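PDB 1JGC: bacterioferritin from Rhodobacter capsulatus, which stores iron as a 24-subunit haem-containing shell, oxidising Fe(2+) with dioxygen and depositing the ferric mineral in its central cavity. Local coordinates for the protoporphyrin IX containing Fe site. Sequence-based numbering; all coordinates share one arbitrary frame. Chains: chain A/B, bacterioferritin.

The protoporphyrin IX containing Fe site. Residues chain A 19, 26, 45, 49, 52, 56; chain B 19, 22-23, 26, 45, 49, 52, 55-56. With HEM (protoporphyrin IX containing Fe), chain C.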
ATOM      1  N   LEU A  19     -48.788 -11.859  -8.022  1.00 22.49           N
ATOM      2  CA  LEU A  19     -48.984 -11.602  -6.604  1.00 21.25           C
ATOM      3  C   LEU A  19     -49.277 -12.940  -5.933  1.00 21.08           C
ATOM      4  O   LEU A  19     -48.917 -13.155  -4.781  1.00 21.62           O
ATOM      5  CB  LEU A  19     -50.158 -10.656  -6.369  1.00 19.90           C
ATOM      6  CG  LEU A  19     -50.024  -9.215  -6.852  1.00 20.44           C
ATOM      7  CD1 LEU A  19     -51.350  -8.489  -6.616  1.00 19.54           C
ATOM      8  CD2 LEU A  19     -48.895  -8.516  -6.121  1.00 17.99           C
ATOM      9  N   TRP A  26     -43.365 -17.548  -0.907  1.00 19.84           N
ATOM     10  CA  TRP A  26     -42.945 -17.106   0.408  1.00 20.45           C
ATOM     11  C   TRP A  26     -43.436 -18.023   1.510  1.00 20.61           C
ATOM     12  O   TRP A  26     -42.706 -18.285   2.459  1.00 20.70           O
ATOM     13  CB  TRP A  26     -43.397 -15.675   0.681  1.00 20.70           C
ATOM     14  CG  TRP A  26     -42.573 -15.045   1.747  1.00 21.09           C
ATOM     15  CD1 TRP A  26     -42.796 -15.090   3.090  1.00 19.67           C
ATOM     16  CD2 TRP A  26     -41.313 -14.384   1.569  1.00 22.10           C
ATOM     17  NE1 TRP A  26     -41.747 -14.505   3.765  1.00 19.76           N
ATOM     18  CE2 TRP A  26     -40.823 -14.064   2.856  1.00 21.33           C
ATOM     19  CE3 TRP A  26     -40.548 -14.034   0.446  1.00 20.84           C
ATOM     20  CZ2 TRP A  26     -39.599 -13.408   3.052  1.00 21.98           C
ATOM     21  CZ3 TRP A  26     -39.332 -13.382   0.640  1.00 21.39           C
ATOM     22  CH2 TRP A  26     -38.870 -13.076   1.936  1.00 21.06           C
ATOM     23  N   ARG A  45     -37.336 -18.610  -1.460  1.00 19.94           N
ATOM     24  CA  ARG A  45     -37.250 -17.186  -1.158  1.00 21.48           C
ATOM     25  C   ARG A  45     -36.792 -16.428  -2.404  1.00 22.15           C
ATOM     26  O   ARG A  45     -37.340 -15.382  -2.731  1.00 21.40           O
ATOM     27  CB  ARG A  45     -36.275 -16.921  -0.005  1.00 21.47           C
ATOM     28  CG  ARG A  45     -36.835 -15.993   1.057  1.00 22.88           C
ATOM     29  CD  ARG A  45     -35.817 -15.593   2.114  1.00 21.11           C
ATOM     30  NE  ARG A  45     -35.128 -14.367   1.738  1.00 22.85           N
ATOM     31  CZ  ARG A  45     -35.122 -13.256   2.468  1.00 24.14           C
ATOM     32  NH1 ARG A  45     -35.766 -13.207   3.629  1.00 25.76           N
ATOM     33  NH2 ARG A  45     -34.491 -12.181   2.025  1.00 25.47           N
ATOM     34  N   ILE A  49     -38.888 -13.503  -4.577  1.00 21.00           N
ATOM     35  CA  ILE A  49     -38.342 -12.179  -4.835  1.00 20.47           C
ATOM     36  C   ILE A  49     -38.221 -11.921  -6.349  1.00 21.52           C
ATOM     37  O   ILE A  49     -38.239 -10.781  -6.797  1.00 21.13           O
ATOM     38  CB  ILE A  49     -36.983 -12.011  -4.104  1.00 19.83           C
ATOM     39  CG1 ILE A  49     -37.240 -12.029  -2.594  1.00 20.00           C
ATOM     40  CG2 ILE A  49     -36.299 -10.715  -4.509  1.00 16.19           C
ATOM     41  CD1 ILE A  49     -36.020 -11.868  -1.727  1.00 20.83           C
ATOM     42  N   MET A  52     -41.625 -10.786  -7.328  1.00 22.51           N
ATOM     43  CA  MET A  52     -41.876  -9.441  -6.866  1.00 21.86           C
ATOM     44  C   MET A  52     -41.387  -8.485  -7.950  1.00 21.65           C
ATOM     45  O   MET A  52     -42.047  -7.497  -8.268  1.00 21.25           O
ATOM     46  CB  MET A  52     -41.134  -9.196  -5.556  1.00 22.88           C
ATOM     47  CG  MET A  52     -41.761  -9.876  -4.349  1.00 22.13           C
ATOM     48  SD  MET A  52     -40.726  -9.763  -2.851  1.00 22.31           S
ATOM     49  CE  MET A  52     -40.857 -11.434  -2.247  1.00 22.47           C
ATOM     50  N   ASP A  56     -43.625  -5.708 -10.055  1.00 24.31           N
ATOM     51  CA  ASP A  56     -43.287  -4.288 -10.128  1.00 23.73           C
ATOM     52  C   ASP A  56     -43.205  -3.825 -11.590  1.00 23.71           C
ATOM     53  O   ASP A  56     -43.765  -2.794 -11.967  1.00 22.99           O
ATOM     54  CB  ASP A  56     -41.959  -4.030  -9.418  1.00 20.82           C
ATOM     55  CG  ASP A  56     -41.535  -2.587  -9.502  1.00 22.02           C
ATOM     56  OD1 ASP A  56     -42.369  -1.705  -9.207  1.00 19.98           O
ATOM     57  OD2 ASP A  56     -40.365  -2.331  -9.859  1.00 23.41           O
TER
ATOM     58  N   LEU B  19     -50.095  -7.288   4.587  1.00 20.85           N
ATOM     59  CA  LEU B  19     -50.091  -7.574   3.155  1.00 19.86           C
ATOM     60  C   LEU B  19     -50.804  -6.436   2.440  1.00 20.03           C
ATOM     61  O   LEU B  19     -50.462  -6.097   1.313  1.00 20.82           O
ATOM     62  CB  LEU B  19     -50.814  -8.885   2.850  1.00 19.32           C
ATOM     63  CG  LEU B  19     -50.198 -10.188   3.357  1.00 19.25           C
ATOM     64  CD1 LEU B  19     -51.124 -11.352   3.025  1.00 17.60           C
ATOM     65  CD2 LEU B  19     -48.839 -10.392   2.720  1.00 18.33           C
ATOM     66  N   ILE B  22     -48.403  -3.405   2.360  1.00 17.98           N
ATOM     67  CA  ILE B  22     -47.356  -3.630   1.378  1.00 18.22           C
ATOM     68  C   ILE B  22     -47.811  -3.202  -0.009  1.00 19.23           C
ATOM     69  O   ILE B  22     -47.135  -2.429  -0.679  1.00 20.38           O
ATOM     70  CB  ILE B  22     -46.949  -5.117   1.321  1.00 16.68           C
ATOM     71  CG1 ILE B  22     -46.280  -5.523   2.630  1.00 14.63           C
ATOM     72  CG2 ILE B  22     -46.020  -5.361   0.145  1.00 17.01           C
ATOM     73  CD1 ILE B  22     -45.987  -6.991   2.715  1.00 15.35           C
ATOM     74  N   SER B  23     -48.959  -3.701  -0.444  1.00 20.16           N
ATOM     75  CA  SER B  23     -49.450  -3.359  -1.765  1.00 21.24           C
ATOM     76  C   SER B  23     -49.864  -1.905  -1.891  1.00 21.60           C
ATOM     77  O   SER B  23     -49.677  -1.298  -2.947  1.00 21.62           O
ATOM     78  CB  SER B  23     -50.616  -4.261  -2.141  1.00 22.76           C
ATOM     79  OG  SER B  23     -50.168  -5.593  -2.283  1.00 22.07           O
ATOM     80  N   TRP B  26     -46.673   0.092  -2.225  1.00 19.23           N
ATOM     81  CA  TRP B  26     -46.024  -0.152  -3.501  1.00 19.95           C
ATOM     82  C   TRP B  26     -46.736   0.526  -4.659  1.00 20.63           C
ATOM     83  O   TRP B  26     -46.092   1.042  -5.563  1.00 21.11           O
ATOM     84  CB  TRP B  26     -45.890  -1.652  -3.773  1.00 20.15           C
ATOM     85  CG  TRP B  26     -44.815  -1.928  -4.769  1.00 21.28           C
ATOM     86  CD1 TRP B  26     -44.939  -1.952  -6.128  1.00 21.01           C
ATOM     87  CD2 TRP B  26     -43.417  -2.087  -4.491  1.00 21.64           C
ATOM     88  NE1 TRP B  26     -43.705  -2.110  -6.714  1.00 22.13           N
ATOM     89  CE2 TRP B  26     -42.753  -2.191  -5.733  1.00 22.57           C
ATOM     90  CE3 TRP B  26     -42.662  -2.143  -3.314  1.00 19.80           C
ATOM     91  CZ2 TRP B  26     -41.363  -2.348  -5.832  1.00 23.14           C
ATOM     92  CZ3 TRP B  26     -41.286  -2.298  -3.410  1.00 21.73           C
ATOM     93  CH2 TRP B  26     -40.649  -2.396  -4.663  1.00 21.67           C
ATOM     94  N   ARG B  45     -41.491   3.296  -1.237  1.00 21.06           N
ATOM     95  CA  ARG B  45     -40.868   2.011  -1.518  1.00 22.24           C
ATOM     96  C   ARG B  45     -40.262   1.461  -0.234  1.00 22.91           C
ATOM     97  O   ARG B  45     -40.405   0.283   0.072  1.00 23.08           O
ATOM     98  CB  ARG B  45     -39.785   2.149  -2.594  1.00 21.55           C
ATOM     99  CG  ARG B  45     -39.887   1.087  -3.684  1.00 23.33           C
ATOM    100  CD  ARG B  45     -38.724   1.098  -4.665  1.00 21.43           C
ATOM    101  NE  ARG B  45     -37.654   0.214  -4.223  1.00 23.50           N
ATOM    102  CZ  ARG B  45     -37.188  -0.816  -4.927  1.00 24.33           C
ATOM    103  NH1 ARG B  45     -37.689  -1.098  -6.121  1.00 24.20           N
ATOM    104  NH2 ARG B  45     -36.231  -1.583  -4.425  1.00 24.70           N
ATOM    105  N   ILE B  49     -41.298  -2.045   1.825  1.00 19.83           N
ATOM    106  CA  ILE B  49     -40.320  -3.078   2.143  1.00 20.64           C
ATOM    107  C   ILE B  49     -40.224  -3.300   3.662  1.00 21.27           C
ATOM    108  O   ILE B  49     -39.857  -4.379   4.116  1.00 21.00           O
ATOM    109  CB  ILE B  49     -38.943  -2.724   1.518  1.00 19.83           C
ATOM    110  CG1 ILE B  49     -39.075  -2.780  -0.006  1.00 20.09           C
ATOM    111  CG2 ILE B  49     -37.869  -3.689   1.983  1.00 16.08           C
ATOM    112  CD1 ILE B  49     -37.821  -2.473  -0.772  1.00 21.66           C
ATOM    113  N   MET B  52     -43.013  -5.626   4.428  1.00 23.72           N
ATOM    114  CA  MET B  52     -42.722  -6.969   3.964  1.00 22.72           C
ATOM    115  C   MET B  52     -42.001  -7.687   5.092  1.00 22.45           C
ATOM    116  O   MET B  52     -42.264  -8.857   5.368  1.00 21.41           O
ATOM    117  CB  MET B  52     -41.846  -6.921   2.714  1.00 23.66           C
ATOM    118  CG  MET B  52     -42.596  -6.504   1.456  1.00 24.33           C
ATOM    119  SD  MET B  52     -41.505  -6.209   0.032  1.00 23.31           S
ATOM    120  CE  MET B  52     -42.208  -4.688  -0.604  1.00 24.89           C
ATOM    121  N   ALA B  55     -44.460  -8.686   7.823  1.00 20.29           N
ATOM    122  CA  ALA B  55     -45.231  -9.823   7.356  1.00 20.83           C
ATOM    123  C   ALA B  55     -44.455 -11.119   7.527  1.00 21.83           C
ATOM    124  O   ALA B  55     -44.978 -12.103   8.050  1.00 22.25           O
ATOM    125  CB  ALA B  55     -45.618  -9.628   5.901  1.00 19.54           C
ATOM    126  N   ASP B  56     -43.203 -11.120   7.089  1.00 22.99           N
ATOM    127  CA  ASP B  56     -42.377 -12.312   7.205  1.00 22.98           C
ATOM    128  C   ASP B  56     -42.236 -12.732   8.669  1.00 23.34           C
ATOM    129  O   ASP B  56     -42.408 -13.902   9.019  1.00 23.48           O
ATOM    130  CB  ASP B  56     -41.001 -12.059   6.591  1.00 21.48           C
ATOM    131  CG  ASP B  56     -40.083 -13.242   6.741  1.00 22.13           C
ATOM    132  OD1 ASP B  56     -40.514 -14.366   6.418  1.00 20.52           O
ATOM    133  OD2 ASP B  56     -38.931 -13.050   7.182  1.00 23.01           O
TER
HETATM  134  CHA HEM C 200     -37.882  -7.412  -1.076  0.50 28.27           C
HETATM  135  CHB HEM C 200     -41.259  -5.891  -4.182  0.50 28.59           C
HETATM  136  CHC HEM C 200     -44.583  -8.279  -1.728  0.50 27.99           C
HETATM  137  CHD HEM C 200     -41.263  -9.690   1.504  0.50 27.98           C
HETATM  138  C1A HEM C 200     -38.503  -6.878  -2.189  0.50 28.93           C
HETATM  139  C2A HEM C 200     -37.843  -6.485  -3.425  0.50 30.09           C
HETATM  140  C3A HEM C 200     -38.774  -5.750  -4.122  0.50 29.56           C
HETATM  141  C4A HEM C 200     -40.052  -6.122  -3.553  0.50 28.79           C
HETATM  142  CMA HEM C 200     -38.567  -4.901  -5.377  0.50 28.54           C
HETATM  143  CAA HEM C 200     -36.557  -7.041  -4.048  0.50 32.15           C
HETATM  144  CBA HEM C 200     -35.191  -6.869  -3.401  0.50 34.93           C
HETATM  145  CGA HEM C 200     -34.770  -5.415  -3.293  0.50 37.94           C
HETATM  146  O1A HEM C 200     -33.577  -5.164  -2.992  0.50 38.29           O
HETATM  147  O2A HEM C 200     -35.627  -4.522  -3.505  0.50 38.26           O
HETATM  148  C1B HEM C 200     -42.482  -6.370  -3.789  0.50 28.38           C
HETATM  149  C2B HEM C 200     -43.709  -6.189  -4.528  0.50 28.12           C
HETATM  150  C3B HEM C 200     -44.702  -6.717  -3.761  0.50 28.08           C
HETATM  151  C4B HEM C 200     -44.024  -7.436  -2.667  0.50 27.83           C
HETATM  152  CMB HEM C 200     -43.897  -5.581  -5.913  0.50 28.84           C
HETATM  153  CAB HEM C 200     -46.051  -6.509  -4.070  0.50 27.83           C
HETATM  154  CBB HEM C 200     -47.119  -7.290  -3.677  0.50 27.14           C
HETATM  155  C1C HEM C 200     -43.969  -8.909  -0.669  0.50 27.93           C
HETATM  156  C2C HEM C 200     -44.645  -9.821   0.220  0.50 28.31           C
HETATM  157  C3C HEM C 200     -43.683 -10.344   1.046  0.50 28.48           C
HETATM  158  C4C HEM C 200     -42.466  -9.563   0.809  0.50 28.20           C
HETATM  159  CMC HEM C 200     -46.128 -10.184   0.212  0.50 28.12           C
HETATM  160  CAC HEM C 200     -43.852 -11.454   1.872  0.50 28.22           C
HETATM  161  CBC HEM C 200     -44.459 -11.342   3.104  0.50 28.00           C
HETATM  162  C1D HEM C 200     -40.037  -9.145   1.136  0.50 27.94           C
HETATM  163  C2D HEM C 200     -38.786  -9.279   1.873  0.50 28.28           C
HETATM  164  C3D HEM C 200     -37.792  -8.682   1.104  0.50 28.14           C
HETATM  165  C4D HEM C 200     -38.484  -8.113  -0.049  0.50 27.83           C
HETATM  166  CMD HEM C 200     -38.634  -9.877   3.281  0.50 26.61           C
HETATM  167  CAD HEM C 200     -36.315  -8.500   1.522  0.50 28.39           C
HETATM  168  CBD HEM C 200     -35.194  -9.134   0.699  0.50 29.27           C
HETATM  169  CGD HEM C 200     -33.799  -8.864   1.280  0.50 30.29           C
HETATM  170  O1D HEM C 200     -33.423  -7.676   1.423  0.50 30.91           O
HETATM  171  O2D HEM C 200     -33.080  -9.841   1.591  0.50 27.73           O
HETATM  172  NA  HEM C 200     -39.882  -6.859  -2.387  0.50 28.54           N
HETATM  173  NB  HEM C 200     -42.673  -7.163  -2.660  0.50 28.26           N
HETATM  174  NC  HEM C 200     -42.633  -8.783  -0.336  0.50 27.94           N
HETATM  175  ND  HEM C 200     -39.854  -8.375  -0.006  0.50 27.89           N
HETATM  176 FE   HEM C 200     -41.302  -7.790  -1.322  0.50 26.71          FE
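The haem of bacterioferritin lies at the subunit interface, a worked example of ligation shared by two identical side chains: one b-type haem, modelled at partial occupancy, sits between helices 5-35 and 38-64 of chain A and their counterparts in chain B. Each subunit supplies one axial thioether: A:Met52 SD and B:Met52 SD approach opposite faces of the porphyrin and subtend 172° at the iron. The two modelled Fe-S lengths are not to be read as different, the iron being at a crystallographic special position. In both methionines CG lies anti to the carbonyl carbon (chi1 about -75°), and the bend at chi3 (-136°) sends CE on toward another pyrrole nitrogen. Besides these sulfurs and the arginines, recognition probably rests in part on paired tryptophans at the rim. The indole face of B:Trp26 receives the methyl CMB, and that of A:Trp26 the vinyl carbon CAC, a contrast that the same caveat covers. Each indole is tethered across the interface: NE1 of B:Trp26 donates to A:Asp56 OD1 at 2.9 Å, nearly in its own ring plane but from above the carboxylate, the two planes being perpendicular. The same indole's CH2 lies over the guanidinium of B:Arg45, whose NH2 makes a salt bridge to propionate O2A at 3.1 Å; NH2 of A:Arg45 makes another to O2D of the other propionate, at 2.8 Å. Their N-H bonds point elsewhere, so the pairing is one of charge. An alanine at B:Trp26 would probably forfeit cover of the haem edge, the hydrogen bond to A:Asp56 and packing over B:Arg45. CD2 of A:Leu19 packs on vinyl CBB, and CG2 of B:Ile22 near meso carbon CHC. The site thus holds one haem per dimer and links its two subunits within the iron-storage shell.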